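Long-range contacts in uroporphyrinogen III synthase (Thermus thermophilus, PDB 1WCW), which probably catalyses the closure of a linear tetrapyrrole into uroporphyrinogen III, the common precursor of haem and related pigments: residues A[70-75]-A[102-107]; A[91-96]-A[126-131]; A[216-221]-A[232-237]. One frame throughout, in Å; residues are numbered along the deposited sequence.

Different kinds of contact hold each domain of this two-domain α/β enzyme together: helix on helix in contact 1, strand against loop in the others. Contacts 1 and 2 share one domain, with centres about 17 Å apart, and their segments alternate along the chain. They touch where strand 93-96 passes into helix 99-107: Ala-96 CB lies 3.6 Å from Ala-102 N. Contact 3 belongs to the five-stranded parallel sheet across the chain's centre, about 31 Å from contact 1 and 35 Å from contact 2, centre to centre. In this family the active site is thought to lie in the cleft between the domains; none of the contacts is assigned to it.

Contact 1 (A[70-75]-A[102-107]); sequences GVRDLL and ARALKE
Val-71 holds CG1 anti to its backbone N (chi1 167°), which sets that methyl against Ala-104 and Leu-105, while Arg-72 runs extended from CG to NE, and a chi4 near a right angle then swings CZ off that line, beside Ala-104 and Glu-107. The two segments belong to helices 68-80 and 99-107, the helices of successive β-α-β units after strands 62-65 and 93-96, and they illustrate how such neighbours pack on one side of a largely parallel sheet. Their axes approach to 9.2 Å and are inclined at 38°, with both chains running in broadly the same direction. A small residue faces the gap: Ala-104 CB sits 3.8 Å from Val-71 CB. Deeper in, toward the sheet, Val-71 and Leu-105 cross at about a right angle, with Val-71 CG1 4.0 Å from Leu-105 CD2. Beneath them Val-71 also rests on Ala-65 and Leu-105 on Phe-63 and Ala-65, all of strand 62-65.

Toward solvent the character changes. The methyl of Ala-104 lies over one face of the Arg-72 guanidinium, displaced toward its rim, with CB 3.6 Å from NH1. This apolar neighbour and the charged partner at the edge would probably limit how the group can turn. The salt bridge runs from Arg-72 NH1 to Glu-107 OE2 at 3.2 Å and is nearly straight, 169° at the hydrogen; OE2 lies close to the guanidinium plane, whereas NH1 meets the carboxylate from above its plane.

Contact 2 (A[91-96]-A[126-131]); sequences KAFRLA and LLPQGR
Leu-95 meets Leu-126 and Leu-127 through its two methyls, and Phe-93 meets Pro-128; these are the apolar contacts of the junction. The Leu-95 and Leu-127 side chains cross at about a right angle, with Leu-95 CD1 3.6 Å from Leu-127 CD2. The other methyl, Leu-95 CD2, lies 4.0 Å from Leu-126 CB, where the two chains pass at a slant. Two positions back along the strand, Phe-93 has CG anti to its backbone N (chi1 -176°), and the ring and the proline reach toward each other tip to tip. Phe-93 CE2 comes to 3.6 Å from Pro-128 CG, the proline carbon approaching the ring obliquely.

The strand and loop are an instance of the two faces of an α/β sheet being covered differently. Strand 93-96 lies between the parallel strands 62-65 and 114-115 of the mixed sheet. Leu-95 turns to the 126-131 loop, whereas Ala-96 points away from it, to the face where helix 99-107 packs. The loop itself connects helix 120-123 to strand 132-137, and thus passes beneath the sheet from beside its edge strand 114-115 to the far side of strand 62-65.

A second kind of contact sets carbon against a carbonyl. Leu-126 O lies 3.5 Å from Leu-95 CD1 and 3.6 Å from Leu-95 CD2, and it also stands at the edge of the Phe-93 ring, 3.9 Å from CE2. Ring contact continues beyond the pair, for Phe-93 meets His-113 with the planes almost parallel.

Hydrogen bonding of the loop is directed elsewhere: Leu-127 O accepts from Arg-153 NE, and Pro-128 O is hydrogen-bonded to Tyr-155 OH.

Contact 3 (A[216-221]-A[232-237]); sequences VKALAV and WGVKPF
Phe-237 and Lys-217 lie side by side and point the same way, the lysine's aliphatic chain laid over one ring face. Lys-217 CD stands 3.7 Å above the ring centre in a CH-π contact, and nearer the backbones the two CB atoms of Lys-217 and Phe-237 are 3.8 Å apart. At the ring edge is Leu-219 CD2. An alanine in place of Phe-237 would probably leave CD and CE of Lys-217 without the ring face they lie over, and that end of the chain freer to turn. Further along, Ala-218 CB meets Val-234 CG1 at 4.1 Å.

Chi4 of Lys-217 bends the chain, leaving NZ 5.5 Å from the Phe-237 ring centroid, at most a weak cation-π attraction. The firmer polar link is between backbones: Phe-237 N donates to Ala-218 O at 2.7 Å, in the carbonyl plane, though the angle at the hydrogen is only 145°. A water bridges the adjacent groups, accepting from Ala-218 N and donating to Lys-235 O.

Gly-233, with positive phi, is the C' residue of the Schellman motif that ends helix 223-231; from there the chain passes strand 217-221 at about a right angle before entering strand 238-240, and a backbone hydrogen bond joins Tyr-238 to Ala-220. Strand, helix and returning strand form a β-α-β crossover, which completes a parallel sheet of order 2-1-3-4-5, as in flavodoxin-like folds.

Contact 1 (A[70-75]-A[102-107])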
loop_
_atom_site.group_PDB
_atom_site.type_symbol
_atom_site.label_atom_id
_atom_site.label_comp_id
_atom_site.label_asym_id
_atom_site.label_seq_id
_atom_site.Cartn_x
_atom_site.Cartn_y
_atom_site.Cartn_z
ATOM N N GLY A 70 -7.014 -6.093 -5.054
ATOM C CA GLY A 70 -8.331 -6.242 -4.466
ATOM C C GLY A 70 -9.450 -6.316 -5.478
ATOM O O GLY A 70 -10.398 -7.118 -5.293
ATOM N N VAL A 71 -9.383 -5.520 -6.515
ATOM C CA VAL A 71 -10.378 -5.571 -7.569
ATOM C C VAL A 71 -10.347 -6.986 -8.194
ATOM O O VAL A 71 -11.401 -7.642 -8.366
ATOM C CB VAL A 71 -10.070 -4.505 -8.618
ATOM C CG1 VAL A 71 -10.917 -4.762 -9.897
ATOM C CG2 VAL A 71 -10.328 -3.105 -8.041
ATOM N N ARG A 72 -9.164 -7.487 -8.542
ATOM C CA ARG A 72 -9.070 -8.783 -9.185
ATOM C C ARG A 72 -9.567 -9.874 -8.262
ATOM O O ARG A 72 -10.357 -10.756 -8.702
ATOM C CB ARG A 72 -7.643 -9.048 -9.612
ATOM C CG ARG A 72 -7.214 -8.084 -10.691
ATOM C CD ARG A 72 -5.806 -8.418 -11.329
ATOM N NE ARG A 72 -5.441 -7.286 -12.177
ATOM C CZ ARG A 72 -4.712 -6.246 -11.770
ATOM N NH1 ARG A 72 -4.456 -5.233 -12.615
ATOM N NH2 ARG A 72 -4.175 -6.261 -10.570
ATOM N N ASP A 73 -9.161 -9.829 -6.987
ATOM C CA ASP A 73 -9.612 -10.850 -6.051
ATOM C C ASP A 73 -11.135 -10.836 -5.884
ATOM O O ASP A 73 -11.760 -11.928 -5.768
ATOM C CB ASP A 73 -8.972 -10.698 -4.666
ATOM C CG ASP A 73 -7.521 -11.084 -4.622
ATOM O OD1 ASP A 73 -6.962 -10.822 -3.538
ATOM O OD2 ASP A 73 -6.956 -11.643 -5.610
ATOM N N LEU A 74 -11.765 -9.668 -5.803
ATOM C CA LEU A 74 -13.178 -9.625 -5.661
ATOM C C LEU A 74 -13.903 -10.194 -6.866
ATOM O O LEU A 74 -14.910 -10.908 -6.693
ATOM C CB LEU A 74 -13.591 -8.151 -5.400
ATOM C CG LEU A 74 -15.051 -7.896 -5.179
ATOM C CD1 LEU A 74 -15.578 -8.651 -3.998
ATOM C CD2 LEU A 74 -15.262 -6.366 -4.934
ATOM N N LEU A 75 -13.457 -9.860 -8.057
ATOM C CA LEU A 75 -14.076 -10.400 -9.259
ATOM C C LEU A 75 -13.922 -11.954 -9.269
ATOM O O LEU A 75 -14.907 -12.665 -9.610
ATOM C CB LEU A 75 -13.437 -9.760 -10.509
ATOM C CG LEU A 75 -13.846 -8.293 -10.658
ATOM C CD1 LEU A 75 -13.006 -7.709 -11.753
ATOM C CD2 LEU A 75 -15.291 -8.146 -10.980
ATOM N N ALA A 102 -7.305 1.685 -10.633
ATOM C CA ALA A 102 -7.919 2.129 -11.862
ATOM C C ALA A 102 -7.609 1.175 -13.022
ATOM O O ALA A 102 -8.488 0.868 -13.804
ATOM C CB ALA A 102 -7.504 3.537 -12.211
ATOM N N ARG A 103 -6.373 0.701 -13.104
ATOM C CA ARG A 103 -6.031 -0.164 -14.208
ATOM C C ARG A 103 -6.774 -1.495 -14.104
ATOM O O ARG A 103 -7.245 -2.037 -15.122
ATOM C CB ARG A 103 -4.545 -0.401 -14.168
ATOM C CG ARG A 103 -3.674 0.804 -14.437
ATOM C CD ARG A 103 -2.214 0.551 -13.976
ATOM N NE ARG A 103 -1.476 1.817 -13.971
ATOM C CZ ARG A 103 -0.302 2.036 -13.389
ATOM N NH1 ARG A 103 0.320 1.055 -12.733
ATOM N NH2 ARG A 103 0.245 3.251 -13.478
ATOM N N ALA A 104 -6.890 -2.050 -12.880
ATOM C CA ALA A 104 -7.606 -3.306 -12.735
ATOM C C ALA A 104 -9.059 -3.132 -13.137
ATOM O O ALA A 104 -9.624 -3.994 -13.757
ATOM C CB ALA A 104 -7.496 -3.821 -11.332
ATOM N N LEU A 105 -9.703 -2.027 -12.770
ATOM C CA LEU A 105 -11.083 -1.807 -13.196
ATOM C C LEU A 105 -11.180 -1.677 -14.735
ATOM O O LEU A 105 -12.073 -2.281 -15.327
ATOM C CB LEU A 105 -11.621 -0.532 -12.505
ATOM C CG LEU A 105 -12.009 -0.742 -11.006
ATOM C CD1 LEU A 105 -12.283 0.642 -10.368
ATOM C CD2 LEU A 105 -13.272 -1.619 -10.884
ATOM N N LYS A 106 -10.256 -0.929 -15.335
ATOM C CA LYS A 106 -10.268 -0.763 -16.803
ATOM C C LYS A 106 -10.104 -2.124 -17.486
ATOM O O LYS A 106 -10.811 -2.429 -18.437
ATOM C CB LYS A 106 -9.139 0.164 -17.209
ATOM C CG LYS A 106 -9.398 1.588 -16.876
ATOM C CD LYS A 106 -10.045 2.307 -18.027
ATOM C CE LYS A 106 -10.142 3.808 -17.732
ATOM N NZ LYS A 106 -10.583 4.651 -18.920
ATOM N N GLU A 107 -9.188 -2.954 -16.997
ATOM C CA GLU A 107 -8.961 -4.288 -17.574
ATOM C C GLU A 107 -10.193 -5.182 -17.437
ATOM O O GLU A 107 -10.395 -6.098 -18.217
ATOM C CB GLU A 107 -7.731 -4.923 -16.957
ATOM C CG GLU A 107 -6.416 -4.262 -17.437
ATOM C CD GLU A 107 -5.147 -4.749 -16.685
ATOM O OE1 GLU A 107 -4.020 -4.314 -17.071
ATOM O OE2 GLU A 107 -5.259 -5.554 -15.715
#

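Contact 2 (A[91-96]-A[126-131])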
loop_
_atom_site.group_PDB
_atom_site.type_symbol
_atom_site.label_atom_id
_atom_site.label_comp_id
_atom_site.label_asym_id
_atom_site.label_seq_id
_atom_site.Cartn_x
_atom_site.Cartn_y
_atom_site.Cartn_z
ATOM N N LYS A 91 -23.369 -0.592 -13.106
ATOM C CA LYS A 91 -24.343 0.425 -12.766
ATOM C C LYS A 91 -23.845 1.379 -11.669
ATOM O O LYS A 91 -24.279 2.537 -11.602
ATOM C CB LYS A 91 -25.652 -0.225 -12.339
ATOM C CG LYS A 91 -26.283 -1.021 -13.516
ATOM C CD LYS A 91 -27.524 -1.788 -13.122
ATOM C CE LYS A 91 -28.105 -2.536 -14.319
ATOM N NZ LYS A 91 -29.479 -3.055 -14.005
ATOM N N ALA A 92 -22.919 0.943 -10.823
ATOM C CA ALA A 92 -22.451 1.785 -9.771
ATOM C C ALA A 92 -21.524 2.931 -10.276
ATOM O O ALA A 92 -20.906 2.813 -11.335
ATOM C CB ALA A 92 -21.652 0.899 -8.783
ATOM N N PHE A 93 -21.454 3.975 -9.453
ATOM C CA PHE A 93 -20.489 5.055 -9.674
ATOM C C PHE A 93 -19.183 4.427 -9.126
ATOM O O PHE A 93 -19.139 4.012 -7.956
ATOM C CB PHE A 93 -20.865 6.301 -8.889
ATOM C CG PHE A 93 -19.995 7.471 -9.137
ATOM C CD1 PHE A 93 -20.085 8.179 -10.348
ATOM C CD2 PHE A 93 -19.087 7.868 -8.203
ATOM C CE1 PHE A 93 -19.235 9.302 -10.574
ATOM C CE2 PHE A 93 -18.228 8.985 -8.455
ATOM C CZ PHE A 93 -18.334 9.698 -9.675
ATOM N N ARG A 94 -18.157 4.392 -9.940
ATOM C CA ARG A 94 -16.929 3.699 -9.571
ATOM C C ARG A 94 -15.798 4.633 -9.335
ATOM O O ARG A 94 -15.458 5.451 -10.218
ATOM C CB ARG A 94 -16.583 2.719 -10.672
ATOM C CG ARG A 94 -17.632 1.630 -10.912
ATOM C CD ARG A 94 -17.210 0.662 -12.043
ATOM N NE ARG A 94 -17.035 1.294 -13.334
ATOM C CZ ARG A 94 -18.044 1.609 -14.151
ATOM N NH1 ARG A 94 -17.727 2.193 -15.323
ATOM N NH2 ARG A 94 -19.315 1.360 -13.811
ATOM N N LEU A 95 -15.169 4.531 -8.172
ATOM C CA LEU A 95 -13.995 5.306 -7.829
ATOM C C LEU A 95 -12.780 4.459 -7.607
ATOM O O LEU A 95 -12.895 3.344 -7.026
ATOM C CB LEU A 95 -14.213 6.065 -6.552
ATOM C CG LEU A 95 -15.241 7.170 -6.607
ATOM C CD1 LEU A 95 -15.477 7.721 -5.238
ATOM C CD2 LEU A 95 -14.787 8.313 -7.587
ATOM N N ALA A 96 -11.621 4.895 -8.052
ATOM C CA ALA A 96 -10.371 4.151 -7.746
ATOM C C ALA A 96 -9.495 5.097 -6.971
ATOM O O ALA A 96 -9.342 6.268 -7.304
ATOM C CB ALA A 96 -9.738 3.737 -9.007
ATOM N N LEU A 126 -14.019 13.688 -4.784
ATOM C CA LEU A 126 -14.592 12.746 -5.724
ATOM C C LEU A 126 -15.677 11.930 -5.051
ATOM O O LEU A 126 -16.249 11.064 -5.757
ATOM C CB LEU A 126 -13.468 11.812 -6.242
ATOM C CG LEU A 126 -12.213 12.496 -6.747
ATOM C CD1 LEU A 126 -11.235 11.383 -7.279
ATOM C CD2 LEU A 126 -12.496 13.465 -7.919
ATOM N N LEU A 127 -15.926 12.097 -3.732
ATOM C CA LEU A 127 -16.939 11.300 -3.056
ATOM C C LEU A 127 -18.195 12.105 -3.125
ATOM O O LEU A 127 -18.325 13.139 -2.431
ATOM C CB LEU A 127 -16.630 11.033 -1.567
ATOM C CG LEU A 127 -15.426 10.191 -1.188
ATOM C CD1 LEU A 127 -15.319 10.134 0.341
ATOM C CD2 LEU A 127 -15.532 8.839 -1.800
ATOM N N PRO A 128 -19.163 11.614 -3.870
ATOM C CA PRO A 128 -20.411 12.393 -4.001
ATOM C C PRO A 128 -21.404 12.256 -2.882
ATOM O O PRO A 128 -21.552 11.165 -2.282
ATOM C CB PRO A 128 -21.017 11.882 -5.316
ATOM C CG PRO A 128 -19.858 11.096 -6.020
ATOM C CD PRO A 128 -19.086 10.516 -4.847
ATOM N N GLN A 129 -22.073 13.355 -2.549
ATOM C CA GLN A 129 -23.128 13.334 -1.586
ATOM C C GLN A 129 -24.169 12.444 -2.256
ATOM O O GLN A 129 -24.607 12.684 -3.416
ATOM C CB GLN A 129 -23.618 14.739 -1.385
ATOM C CG GLN A 129 -24.547 14.743 -0.214
ATOM C CD GLN A 129 -23.835 14.646 1.183
ATOM O OE1 GLN A 129 -24.437 14.014 2.093
ATOM N NE2 GLN A 129 -22.679 15.273 1.383
ATOM N N GLY A 130 -24.637 11.430 -1.539
ATOM C CA GLY A 130 -25.561 10.490 -2.140
ATOM C C GLY A 130 -26.497 9.813 -1.153
ATOM O O GLY A 130 -26.695 10.306 -0.030
ATOM N N ARG A 131 -27.125 8.737 -1.603
ATOM C CA ARG A 131 -28.090 7.960 -0.879
ATOM C C ARG A 131 -27.736 6.486 -1.206
ATOM O O ARG A 131 -27.255 6.170 -2.295
ATOM C CB ARG A 131 -29.521 8.255 -1.455
ATOM C CG ARG A 131 -29.899 9.751 -1.713
ATOM C CD ARG A 131 -30.590 10.092 -3.100
ATOM N NE ARG A 131 -31.883 9.439 -3.334
ATOM C CZ ARG A 131 -32.397 9.195 -4.541
ATOM N NH1 ARG A 131 -33.575 8.593 -4.662
ATOM N NH2 ARG A 131 -31.750 9.559 -5.640
#

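Contact 3 (A[216-221]-A[232-237])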
loop_
_atom_site.group_PDB
_atom_site.type_symbol
_atom_site.label_atom_id
_atom_site.label_comp_id
_atom_site.label_asym_id
_atom_site.label_seq_id
_atom_site.Cartn_x
_atom_site.Cartn_y
_atom_site.Cartn_z
ATOM N N VAL A 216 20.480 6.328 9.361
ATOM C CA VAL A 216 20.182 5.408 8.252
ATOM C C VAL A 216 19.372 6.205 7.251
ATOM O O VAL A 216 18.386 6.868 7.641
ATOM C CB VAL A 216 19.320 4.267 8.807
ATOM C CG1 VAL A 216 18.894 3.350 7.651
ATOM C CG2 VAL A 216 20.118 3.479 9.837
ATOM N N LYS A 217 19.716 6.149 6.004
ATOM C CA LYS A 217 18.964 6.948 5.001
ATOM C C LYS A 217 17.691 6.202 4.585
ATOM O O LYS A 217 17.775 5.066 4.103
ATOM C CB LYS A 217 19.897 7.212 3.840
ATOM C CG LYS A 217 21.030 8.183 4.258
ATOM C CD LYS A 217 22.032 8.303 3.164
ATOM C CE LYS A 217 23.131 9.323 3.542
ATOM N NZ LYS A 217 23.897 8.936 4.733
ATOM N N ALA A 218 16.544 6.880 4.695
ATOM C CA ALA A 218 15.302 6.274 4.283
ATOM C C ALA A 218 15.072 6.510 2.819
ATOM O O ALA A 218 15.214 7.674 2.335
ATOM C CB ALA A 218 14.172 6.829 5.098
ATOM N N LEU A 219 14.768 5.467 2.069
ATOM C CA LEU A 219 14.546 5.561 0.641
ATOM C C LEU A 219 13.112 5.183 0.393
ATOM O O LEU A 219 12.612 4.225 0.993
ATOM C CB LEU A 219 15.453 4.592 -0.171
ATOM C CG LEU A 219 16.907 4.564 0.326
ATOM C CD1 LEU A 219 17.688 3.519 -0.444
ATOM C CD2 LEU A 219 17.566 5.889 0.200
ATOM N N ALA A 220 12.438 5.928 -0.505
ATOM C CA ALA A 220 11.006 5.645 -0.763
ATOM C C ALA A 220 10.722 5.430 -2.235
ATOM O O ALA A 220 11.206 6.275 -3.017
ATOM C CB ALA A 220 10.116 6.819 -0.250
ATOM N N VAL A 221 9.996 4.401 -2.556
ATOM C CA VAL A 221 9.521 4.217 -3.943
ATOM C C VAL A 221 8.092 4.732 -3.908
ATOM O O VAL A 221 7.209 4.099 -3.289
ATOM C CB VAL A 221 9.481 2.743 -4.335
ATOM C CG1 VAL A 221 8.881 2.592 -5.779
ATOM C CG2 VAL A 221 10.867 2.179 -4.322
ATOM N N TRP A 232 5.372 10.618 9.847
ATOM C CA TRP A 232 5.976 10.126 11.081
ATOM C C TRP A 232 7.185 10.959 11.461
ATOM O O TRP A 232 7.900 10.564 12.375
ATOM C CB TRP A 232 6.337 8.646 10.976
ATOM C CG TRP A 232 5.144 7.758 11.085
ATOM C CD1 TRP A 232 4.366 7.196 10.054
ATOM C CD2 TRP A 232 4.548 7.274 12.304
ATOM N NE1 TRP A 232 3.377 6.426 10.564
ATOM C CE2 TRP A 232 3.447 6.454 11.942
ATOM C CE3 TRP A 232 4.830 7.451 13.672
ATOM C CZ2 TRP A 232 2.639 5.785 12.873
ATOM C CZ3 TRP A 232 4.027 6.777 14.612
ATOM C CH2 TRP A 232 2.939 5.964 14.212
ATOM N N GLY A 233 7.436 12.068 10.775
ATOM C CA GLY A 233 8.565 12.902 11.148
ATOM C C GLY A 233 9.887 12.499 10.536
ATOM O O GLY A 233 10.945 12.901 11.022
ATOM N N VAL A 234 9.883 11.694 9.466
ATOM C CA VAL A 234 11.099 11.301 8.785
ATOM C C VAL A 234 11.155 11.837 7.382
ATOM O O VAL A 234 10.148 11.738 6.656
ATOM C CB VAL A 234 11.204 9.766 8.740
ATOM C CG1 VAL A 234 12.412 9.354 7.855
ATOM C CG2 VAL A 234 11.338 9.226 10.176
ATOM N N LYS A 235 12.217 12.522 7.003
ATOM C CA LYS A 235 12.316 12.982 5.646
ATOM C C LYS A 235 13.134 11.980 4.807
ATOM O O LYS A 235 14.312 11.726 5.120
ATOM C CB LYS A 235 13.054 14.352 5.633
ATOM C CG LYS A 235 13.195 14.943 4.236
ATOM C CD LYS A 235 14.083 16.176 4.299
ATOM C CE LYS A 235 14.471 16.679 2.950
ATOM N NZ LYS A 235 15.491 15.794 2.339
ATOM N N PRO A 236 12.581 11.396 3.750
ATOM C CA PRO A 236 13.359 10.439 2.938
ATOM C C PRO A 236 14.580 11.101 2.373
ATOM O O PRO A 236 14.525 12.298 1.947
ATOM C CB PRO A 236 12.452 10.055 1.809
ATOM C CG PRO A 236 11.095 10.507 2.218
ATOM C CD PRO A 236 11.223 11.588 3.242
ATOM N N PHE A 237 15.680 10.376 2.303
ATOM C CA PHE A 237 16.878 10.905 1.713
ATOM C C PHE A 237 16.655 10.901 0.199
ATOM O O PHE A 237 17.179 11.783 -0.531
ATOM C CB PHE A 237 18.076 9.970 2.051
ATOM C CG PHE A 237 19.370 10.390 1.411
ATOM C CD1 PHE A 237 20.083 11.450 1.945
ATOM C CD2 PHE A 237 19.840 9.721 0.280
ATOM C CE1 PHE A 237 21.281 11.857 1.352
ATOM C CE2 PHE A 237 21.045 10.120 -0.338
ATOM C CZ PHE A 237 21.752 11.192 0.218
HETATM O O HOH W 1 16.112 9.584 5.770
#